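Two-component system sensor histidine kinase (PDB 3OTT) probably senses saccharides through this extracellular part and relays the signal by histidine phosphorylation to its own DNA-binding domain. Local coordinates at residues G162-L167 with N190-S195; G118-L123 with N145-S150; I180-H185 with I207-Y212. One frame throughout, in Å; residues are numbered along the deposited sequence.

Interaction 1 of 3, residues G162-L167 with N190-S195; sequences GTYNGL and NLFVNS
The rings of Tyr164 and Phe192 meet edge to face. The CD2 and CE2 edge of Tyr164 is turned to the face of Phe192, with the ring planes at 80° and CE2 3.5 Å from Phe192 CZ. CG of Tyr164, anti to the backbone N, starts the side chain off on the side from which its ring comes back to Asn190 and Phe192. The ring also receives the Asn190 amide, whose ND2 lies over one face, offset toward the rim and 3.4 Å from Tyr164 CZ. Amide and ring planes are 40° apart.

Apolar packing continues at Val193. Its CG1 lies 3.6 Å from Gly162 CA, on the side where a side chain on Gly162 would collide with it. Its CG2 rests against the backbone of Gly166, 3.9 Å from Gly166 C.

Among the polar contacts, Val193 N donates to Thr163 O at 2.8 Å, and the bond is nearly straight (166°). Leu191 N makes a weak bond of 3.4 Å to Asn165 OD1. The tight turn itself is tied from within. Thr163 OG1 accepts from Asn165 N, which makes an ST turn, and also donates to Gly166 O. Thr163 N reaches the same oxygen from the opposite face of its plane.

The contact joins the 159-163/166-171 hairpin to strand 193-199, which opens the next four-stranded sheet. Such blade-to-blade packing is characteristic of a beta-propeller.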
loop_
_atom_site.group_PDB
_atom_site.type_symbol
_atom_site.label_atom_id
_atom_site.label_comp_id
_atom_site.label_asym_id
_atom_site.label_seq_id
_atom_site.Cartn_x
_atom_site.Cartn_y
_atom_site.Cartn_z
ATOM N N GLY B 162 21.942 -13.872 -16.574
ATOM C CA GLY B 162 23.327 -13.635 -16.955
ATOM C C GLY B 162 24.096 -14.947 -16.938
ATOM O O GLY B 162 24.081 -15.688 -15.951
ATOM N N THR B 163 24.814 -15.226 -18.016
ATOM C CA THR B 163 25.460 -16.502 -18.212
ATOM C C THR B 163 26.949 -16.349 -18.523
ATOM O O THR B 163 27.475 -15.244 -18.593
ATOM C CB THR B 163 24.816 -17.333 -19.375
ATOM O OG1 THR B 163 25.250 -16.862 -20.659
ATOM C CG2 THR B 163 23.254 -17.456 -19.282
ATOM N N TYR B 164 27.610 -17.488 -18.690
ATOM C CA TYR B 164 28.978 -17.563 -19.147
ATOM C C TYR B 164 29.125 -16.826 -20.498
ATOM O O TYR B 164 30.156 -16.222 -20.764
ATOM C CB TYR B 164 29.364 -19.043 -19.286
ATOM C CG TYR B 164 30.758 -19.271 -19.719
ATOM C CD1 TYR B 164 31.035 -19.822 -20.964
ATOM C CD2 TYR B 164 31.817 -18.916 -18.909
ATOM C CE1 TYR B 164 32.317 -20.004 -21.392
ATOM C CE2 TYR B 164 33.118 -19.097 -19.342
ATOM C CZ TYR B 164 33.357 -19.644 -20.587
ATOM O OH TYR B 164 34.679 -19.848 -21.003
ATOM N N ASN B 165 28.108 -16.889 -21.350
ATOM C CA ASN B 165 28.207 -16.187 -22.616
ATOM C C ASN B 165 27.032 -15.232 -22.851
ATOM O O ASN B 165 26.287 -15.340 -23.842
ATOM C CB ASN B 165 28.434 -17.164 -23.813
ATOM C CG ASN B 165 28.797 -16.413 -25.127
ATOM O OD1 ASN B 165 29.535 -15.398 -25.118
ATOM N ND2 ASN B 165 28.264 -16.900 -26.243
ATOM N N GLY B 166 26.862 -14.282 -21.957
ATOM C CA GLY B 166 25.956 -13.166 -22.274
ATOM C C GLY B 166 24.628 -13.129 -21.541
ATOM O O GLY B 166 24.332 -13.972 -20.666
ATOM N N LEU B 167 23.822 -12.142 -21.920
ATOM C CA LEU B 167 22.585 -11.837 -21.252
ATOM C C LEU B 167 21.398 -12.166 -22.126
ATOM O O LEU B 167 21.393 -11.916 -23.338
ATOM C CB LEU B 167 22.565 -10.361 -20.942
ATOM C CG LEU B 167 21.386 -9.800 -20.150
ATOM C CD1 LEU B 167 21.374 -10.265 -18.704
ATOM C CD2 LEU B 167 21.457 -8.286 -20.259
ATOM N N ASN B 190 33.772 -15.076 -24.870
ATOM C CA ASN B 190 32.417 -15.014 -24.343
ATOM C C ASN B 190 32.328 -13.995 -23.226
ATOM O O ASN B 190 33.201 -13.926 -22.362
ATOM C CB ASN B 190 32.037 -16.388 -23.821
ATOM C CG ASN B 190 33.202 -17.083 -23.221
ATOM O OD1 ASN B 190 33.741 -18.026 -23.810
ATOM N ND2 ASN B 190 33.664 -16.585 -22.068
ATOM N N LEU B 191 31.274 -13.196 -23.230
ATOM C CA LEU B 191 31.162 -12.247 -22.171
ATOM C C LEU B 191 30.462 -12.820 -20.923
ATOM O O LEU B 191 29.261 -13.013 -20.925
ATOM C CB LEU B 191 30.561 -10.937 -22.671
ATOM C CG LEU B 191 31.005 -9.749 -21.819
ATOM C CD1 LEU B 191 32.539 -9.480 -21.841
ATOM C CD2 LEU B 191 30.232 -8.518 -22.305
ATOM N N PHE B 192 31.247 -13.093 -19.882
ATOM C CA PHE B 192 30.719 -13.487 -18.550
ATOM C C PHE B 192 29.778 -12.446 -18.044
ATOM O O PHE B 192 30.176 -11.319 -17.883
ATOM C CB PHE B 192 31.816 -13.456 -17.439
ATOM C CG PHE B 192 32.805 -14.573 -17.471
ATOM C CD1 PHE B 192 32.680 -15.653 -16.564
ATOM C CD2 PHE B 192 33.933 -14.511 -18.319
ATOM C CE1 PHE B 192 33.625 -16.716 -16.528
ATOM C CE2 PHE B 192 34.895 -15.546 -18.314
ATOM C CZ PHE B 192 34.738 -16.668 -17.406
ATOM N N VAL B 193 28.581 -12.822 -17.652
ATOM C CA VAL B 193 27.783 -11.860 -16.926
ATOM C C VAL B 193 27.654 -12.307 -15.488
ATOM O O VAL B 193 26.848 -13.192 -15.183
ATOM C CB VAL B 193 26.403 -11.660 -17.556
ATOM C CG1 VAL B 193 25.505 -10.852 -16.611
ATOM C CG2 VAL B 193 26.521 -10.956 -18.919
ATOM N N ASN B 194 28.431 -11.677 -14.602
ATOM C CA ASN B 194 28.517 -12.078 -13.202
ATOM C C ASN B 194 27.422 -11.507 -12.367
ATOM O O ASN B 194 27.131 -12.039 -11.266
ATOM C CB ASN B 194 29.774 -11.534 -12.512
ATOM C CG ASN B 194 31.040 -11.863 -13.214
ATOM O OD1 ASN B 194 31.306 -13.024 -13.552
ATOM N ND2 ASN B 194 31.869 -10.833 -13.431
ATOM N N SER B 195 26.840 -10.385 -12.795
ATOM C CA SER B 195 25.988 -9.661 -11.828
ATOM C C SER B 195 24.954 -8.758 -12.489
ATOM O O SER B 195 25.272 -8.135 -13.534
ATOM C CB SER B 195 26.879 -8.807 -10.906
ATOM O OG SER B 195 26.086 -8.252 -9.895
#

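Interaction 2 of 3, residues G118-L123 with N145-S150; sequences GALNGL and NNTIYS
Thr147 and Leu120 meet through a hydroxyl and a backbone carbonyl. Thr147 OG1 donates to Leu120 O in a short bond of 2.6 Å, the donor tilted 20° from the carbonyl plane. OG1 stands beside the backbone N, anti to the carbonyl carbon (chi1 -60°). This puts it on the side of Leu120 O, while CG2, anti to the backbone N, goes to Leu120 CD2. Thr147 CA adds a CA-H...O contact to the same oxygen. One residue on, Ile148 N donates to Ala119 O at 3.0 Å in an almost straight bond. Asn145 OD1 takes the N-H of Thr147 in its amide plane, on a lone pair, at 2.8 Å. This is an Asx turn, and it fixes the chain just ahead of the strand.

The apolar contacts lie in two groups. Ile148 points into the hairpin. Its CG2 is 3.6 Å from Gly118 CA, where a side chain on the glycine would clash. Its CG1 packs on Leu123 CB at 3.9 Å and lies beside the carbonyl oxygen of Gly122. Near the turn, the Leu120 and Thr147 side chains lie side by side and point the same way. Leu120 CD2 touches Thr147 CG2 at 3.9 Å and also approaches Tyr149 CE1 obliquely.

Residues 118-123 form the hairpin between strands 114-119 and 122-127, the middle pair of their sheet. Strand 148-153 opens the next sheet, after the short helix 138-141. Ile148 also touches Thr107 on strand 105-111 of the first sheet, and Val161 and Thr163 on strand 159-163 of its own.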
loop_
_atom_site.group_PDB
_atom_site.type_symbol
_atom_site.label_atom_id
_atom_site.label_comp_id
_atom_site.label_asym_id
_atom_site.label_seq_id
_atom_site.Cartn_x
_atom_site.Cartn_y
_atom_site.Cartn_z
ATOM N N GLY B 118 19.932 -20.869 -10.830
ATOM C CA GLY B 118 21.000 -20.916 -11.810
ATOM C C GLY B 118 22.205 -21.708 -11.292
ATOM O O GLY B 118 22.701 -21.456 -10.179
ATOM N N ALA B 119 22.716 -22.602 -12.124
ATOM C CA ALA B 119 23.783 -23.507 -11.734
ATOM C C ALA B 119 24.907 -23.554 -12.773
ATOM O O ALA B 119 24.792 -22.992 -13.864
ATOM C CB ALA B 119 23.207 -24.937 -11.485
ATOM N N LEU B 120 26.003 -24.217 -12.428
ATOM C CA LEU B 120 27.144 -24.308 -13.315
ATOM C C LEU B 120 26.779 -25.045 -14.578
ATOM O O LEU B 120 27.404 -24.787 -15.628
ATOM C CB LEU B 120 28.338 -24.991 -12.643
ATOM C CG LEU B 120 29.198 -24.085 -11.745
ATOM C CD1 LEU B 120 30.567 -24.733 -11.456
ATOM C CD2 LEU B 120 29.384 -22.660 -12.330
ATOM N N ASN B 121 25.818 -25.979 -14.489
ATOM C CA ASN B 121 25.341 -26.654 -15.707
ATOM C C ASN B 121 23.835 -26.703 -15.984
ATOM O O ASN B 121 23.343 -27.689 -16.482
ATOM C CB ASN B 121 26.024 -28.041 -15.914
ATOM C CG ASN B 121 26.044 -28.488 -17.455
ATOM O OD1 ASN B 121 25.503 -29.545 -17.836
ATOM N ND2 ASN B 121 26.663 -27.668 -18.299
ATOM N N GLY B 122 23.107 -25.628 -15.697
ATOM C CA GLY B 122 21.722 -25.491 -16.132
ATOM C C GLY B 122 20.950 -24.426 -15.349
ATOM O O GLY B 122 21.403 -23.920 -14.303
ATOM N N LEU B 123 19.777 -24.093 -15.882
ATOM C CA LEU B 123 18.872 -23.143 -15.326
ATOM C C LEU B 123 17.592 -23.882 -15.037
ATOM O O LEU B 123 17.141 -24.710 -15.867
ATOM C CB LEU B 123 18.585 -21.994 -16.325
ATOM C CG LEU B 123 17.560 -20.920 -15.938
ATOM C CD1 LEU B 123 18.072 -20.043 -14.755
ATOM C CD2 LEU B 123 17.160 -20.027 -17.159
ATOM N N ASN B 145 23.987 -20.028 -23.049
ATOM C CA ASN B 145 24.913 -20.971 -22.402
ATOM C C ASN B 145 24.151 -21.574 -21.193
ATOM O O ASN B 145 23.184 -20.991 -20.756
ATOM C CB ASN B 145 26.225 -20.232 -22.051
ATOM C CG ASN B 145 27.357 -21.161 -21.640
ATOM O OD1 ASN B 145 27.373 -21.655 -20.510
ATOM N ND2 ASN B 145 28.327 -21.385 -22.531
ATOM N N ASN B 146 24.505 -22.780 -20.750
ATOM C CA ASN B 146 23.899 -23.445 -19.578
ATOM C C ASN B 146 24.591 -23.097 -18.259
ATOM O O ASN B 146 24.086 -23.454 -17.207
ATOM C CB ASN B 146 23.958 -24.976 -19.749
ATOM C CG ASN B 146 23.105 -25.457 -20.945
ATOM O OD1 ASN B 146 21.922 -25.046 -21.104
ATOM N ND2 ASN B 146 23.708 -26.298 -21.813
ATOM N N THR B 147 25.750 -22.432 -18.317
ATOM C CA THR B 147 26.388 -21.898 -17.110
ATOM C C THR B 147 25.815 -20.542 -16.693
ATOM O O THR B 147 26.092 -19.536 -17.341
ATOM C CB THR B 147 27.901 -21.843 -17.252
ATOM O OG1 THR B 147 28.369 -23.170 -17.472
ATOM C CG2 THR B 147 28.581 -21.357 -15.948
ATOM N N ILE B 148 25.061 -20.526 -15.590
ATOM C CA ILE B 148 24.327 -19.371 -15.107
ATOM C C ILE B 148 25.018 -18.743 -13.923
ATOM O O ILE B 148 25.305 -19.446 -12.941
ATOM C CB ILE B 148 22.930 -19.805 -14.609
ATOM C CG1 ILE B 148 22.246 -20.733 -15.612
ATOM C CG2 ILE B 148 22.039 -18.583 -14.318
ATOM C CD1 ILE B 148 22.113 -20.154 -17.054
ATOM N N TYR B 149 25.276 -17.434 -13.985
ATOM C CA TYR B 149 25.889 -16.734 -12.846
ATOM C C TYR B 149 24.972 -15.775 -12.099
ATOM O O TYR B 149 25.260 -15.409 -10.991
ATOM C CB TYR B 149 27.168 -15.962 -13.254
ATOM C CG TYR B 149 28.262 -16.839 -13.746
ATOM C CD1 TYR B 149 28.698 -17.952 -12.990
ATOM C CD2 TYR B 149 28.892 -16.558 -14.929
ATOM C CE1 TYR B 149 29.732 -18.742 -13.420
ATOM C CE2 TYR B 149 29.894 -17.358 -15.400
ATOM C CZ TYR B 149 30.335 -18.450 -14.632
ATOM O OH TYR B 149 31.343 -19.243 -15.124
ATOM N N SER B 150 23.932 -15.285 -12.750
ATOM C CA SER B 150 23.114 -14.238 -12.147
ATOM C C SER B 150 21.735 -14.282 -12.733
ATOM O O SER B 150 21.567 -14.472 -13.931
ATOM C CB SER B 150 23.714 -12.856 -12.427
ATOM O OG SER B 150 22.971 -11.897 -11.629
#

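Interaction 3 of 3, residues I180-H185 with I207-Y212; sequences IPLPVH and IGTEGY
Tyr212 reaches across to Val184 and His185, in the link between two successive blades of the beta-propeller. Residues 180-185 follow strand 176-180, the last of one blade. Residues 207-212 lie at the turn between strands 204-209 and 212-217 of the next.

The tyrosine CB points toward the 180-185 segment. CG lies anti to the carbonyl carbon, beside the backbone N (chi1 -65°). Beyond it, CD1 is 4.0 Å from Val184 CG2. CE1 meets both methyls of the valine, CG1 and CG2, each at 3.7 Å. Val184 CG2 stands over one ring face in a CH-pi contact, 27° off the ring normal. At CZ the nearest of these neighbours is Val184 CG1. The hydroxyl closes the series: Val184 CG1 is 3.4 Å from Tyr212 OH, and His185 CB packs nearby.

The base of the tyrosine is held as well. Tyr212 O accepts from both Thr209 N and Thr209 OG1, which closes the tight turn.

A second, apolar point lies further back along the loop. Leu182 and Ile207 touch through terminal methyls, CD2 to CD1 at 3.9 Å. Leu182 also packs on Val193 of strand 193-199.

A phenylalanine in place of Tyr212 would lack the hydroxyl, and the backbone N-H of His185, which bonds to it, would probably be left without its mate and Val184 CG1 without its nearest tyrosine atom. That bond is the polar tie between the two segments: His185 N donates to Tyr212 OH in a nearly straight hydrogen bond of 3.1 Å, with 166° at the hydrogen.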
loop_
_atom_site.group_PDB
_atom_site.type_symbol
_atom_site.label_atom_id
_atom_site.label_comp_id
_atom_site.label_asym_id
_atom_site.label_seq_id
_atom_site.Cartn_x
_atom_site.Cartn_y
_atom_site.Cartn_z
ATOM N N ILE B 180 20.320 -10.435 -25.404
ATOM C CA ILE B 180 20.511 -8.980 -25.364
ATOM C C ILE B 180 21.995 -8.731 -25.545
ATOM O O ILE B 180 22.774 -8.929 -24.616
ATOM C CB ILE B 180 20.053 -8.302 -24.037
ATOM C CG1 ILE B 180 18.575 -8.465 -23.841
ATOM C CG2 ILE B 180 20.379 -6.806 -24.034
ATOM C CD1 ILE B 180 18.209 -8.465 -22.362
ATOM N N PRO B 181 22.389 -8.326 -26.755
ATOM C CA PRO B 181 23.786 -8.185 -27.142
ATOM C C PRO B 181 24.422 -7.031 -26.409
ATOM O O PRO B 181 23.773 -6.017 -26.221
ATOM C CB PRO B 181 23.709 -7.849 -28.666
ATOM C CG PRO B 181 22.292 -8.289 -29.118
ATOM C CD PRO B 181 21.461 -7.994 -27.863
ATOM N N LEU B 182 25.681 -7.165 -26.023
ATOM C CA LEU B 182 26.309 -6.151 -25.194
ATOM C C LEU B 182 27.472 -5.571 -25.970
ATOM O O LEU B 182 28.357 -6.286 -26.418
ATOM C CB LEU B 182 26.743 -6.723 -23.835
ATOM C CG LEU B 182 25.632 -7.281 -22.913
ATOM C CD1 LEU B 182 26.225 -8.194 -21.850
ATOM C CD2 LEU B 182 24.806 -6.230 -22.193
ATOM N N PRO B 183 27.450 -4.270 -26.171
ATOM C CA PRO B 183 28.403 -3.607 -27.104
ATOM C C PRO B 183 29.779 -3.439 -26.454
ATOM O O PRO B 183 29.934 -2.832 -25.387
ATOM C CB PRO B 183 27.736 -2.229 -27.388
ATOM C CG PRO B 183 26.925 -1.936 -26.135
ATOM C CD PRO B 183 26.372 -3.365 -25.746
ATOM N N VAL B 184 30.776 -3.999 -27.103
ATOM C CA VAL B 184 32.099 -4.092 -26.526
ATOM C C VAL B 184 33.109 -3.658 -27.606
ATOM O O VAL B 184 32.777 -3.692 -28.794
ATOM C CB VAL B 184 32.358 -5.568 -26.020
ATOM C CG1 VAL B 184 33.827 -5.826 -25.867
ATOM C CG2 VAL B 184 31.614 -5.833 -24.703
ATOM N N HIS B 185 34.311 -3.270 -27.177
ATOM C CA HIS B 185 35.412 -2.957 -28.097
ATOM C C HIS B 185 35.980 -4.100 -29.001
ATOM O O HIS B 185 36.349 -3.824 -30.129
ATOM C CB HIS B 185 36.545 -2.169 -27.410
ATOM C CG HIS B 185 37.456 -1.471 -28.390
ATOM N ND1 HIS B 185 38.818 -1.679 -28.429
ATOM C CD2 HIS B 185 37.178 -0.633 -29.421
ATOM C CE1 HIS B 185 39.341 -0.966 -29.410
ATOM N NE2 HIS B 185 38.366 -0.329 -30.030
ATOM N N ILE B 207 24.380 -4.269 -15.370
ATOM C CA ILE B 207 24.976 -5.529 -15.840
ATOM C C ILE B 207 26.495 -5.495 -15.653
ATOM O O ILE B 207 27.190 -4.693 -16.242
ATOM C CB ILE B 207 24.679 -5.752 -17.345
ATOM C CG1 ILE B 207 23.156 -5.621 -17.608
ATOM C CG2 ILE B 207 25.126 -7.160 -17.751
ATOM C CD1 ILE B 207 22.828 -5.146 -18.993
ATOM N N GLY B 208 27.004 -6.300 -14.745
ATOM C CA GLY B 208 28.445 -6.343 -14.495
ATOM C C GLY B 208 29.059 -7.578 -15.126
ATOM O O GLY B 208 28.573 -8.698 -14.978
ATOM N N THR B 209 30.142 -7.347 -15.834
ATOM C CA THR B 209 30.843 -8.324 -16.604
ATOM C C THR B 209 32.343 -8.195 -16.305
ATOM O O THR B 209 32.781 -7.335 -15.535
ATOM C CB THR B 209 30.636 -8.079 -18.141
ATOM O OG1 THR B 209 31.265 -6.846 -18.527
ATOM C CG2 THR B 209 29.152 -8.029 -18.557
ATOM N N GLU B 210 33.138 -9.049 -16.917
ATOM C CA GLU B 210 34.542 -8.806 -17.000
ATOM C C GLU B 210 34.751 -7.659 -17.954
ATOM O O GLU B 210 34.495 -7.778 -19.153
ATOM C CB GLU B 210 35.282 -10.047 -17.529
ATOM C CG GLU B 210 36.804 -9.815 -17.732
ATOM C CD GLU B 210 37.703 -11.100 -17.570
ATOM O OE1 GLU B 210 37.206 -12.159 -17.063
ATOM O OE2 GLU B 210 38.933 -11.027 -17.931
ATOM N N GLY B 211 35.209 -6.535 -17.420
ATOM C CA GLY B 211 35.673 -5.426 -18.237
ATOM C C GLY B 211 34.742 -4.222 -18.362
ATOM O O GLY B 211 35.173 -3.161 -18.784
ATOM N N TYR B 212 33.474 -4.376 -18.030
ATOM C CA TYR B 212 32.503 -3.341 -18.318
ATOM C C TYR B 212 31.401 -3.423 -17.317
ATOM O O TYR B 212 31.084 -4.506 -16.818
ATOM C CB TYR B 212 31.846 -3.598 -19.671
ATOM C CG TYR B 212 32.755 -3.512 -20.844
ATOM C CD1 TYR B 212 33.420 -4.636 -21.316
ATOM C CD2 TYR B 212 32.951 -2.282 -21.497
ATOM C CE1 TYR B 212 34.289 -4.553 -22.422
ATOM C CE2 TYR B 212 33.785 -2.203 -22.625
ATOM C CZ TYR B 212 34.461 -3.323 -23.063
ATOM O OH TYR B 212 35.256 -3.216 -24.196
#

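Along the chain, interaction 2 is complete before interaction 1 opens, while the segments of interactions 1 and 3 alternate. The centres of interactions 1 and 2 are about 10 Å apart, and those of 1 and 3 about 8 Å. Interactions 2 and 3 are about 18 Å apart between centres and do not touch. Strands 148-153 and 159-163 are neighbours in one sheet and connect interactions 2 and 1. Strands 193-199 and 204-209 do the same for interactions 1 and 3 in the next. Interaction 2 joins the propeller blade of 105-136 to that of 148-180. Interactions 1 and 3 both join the blade of 148-180 to that of 193-229, in the receptor's extracellular part.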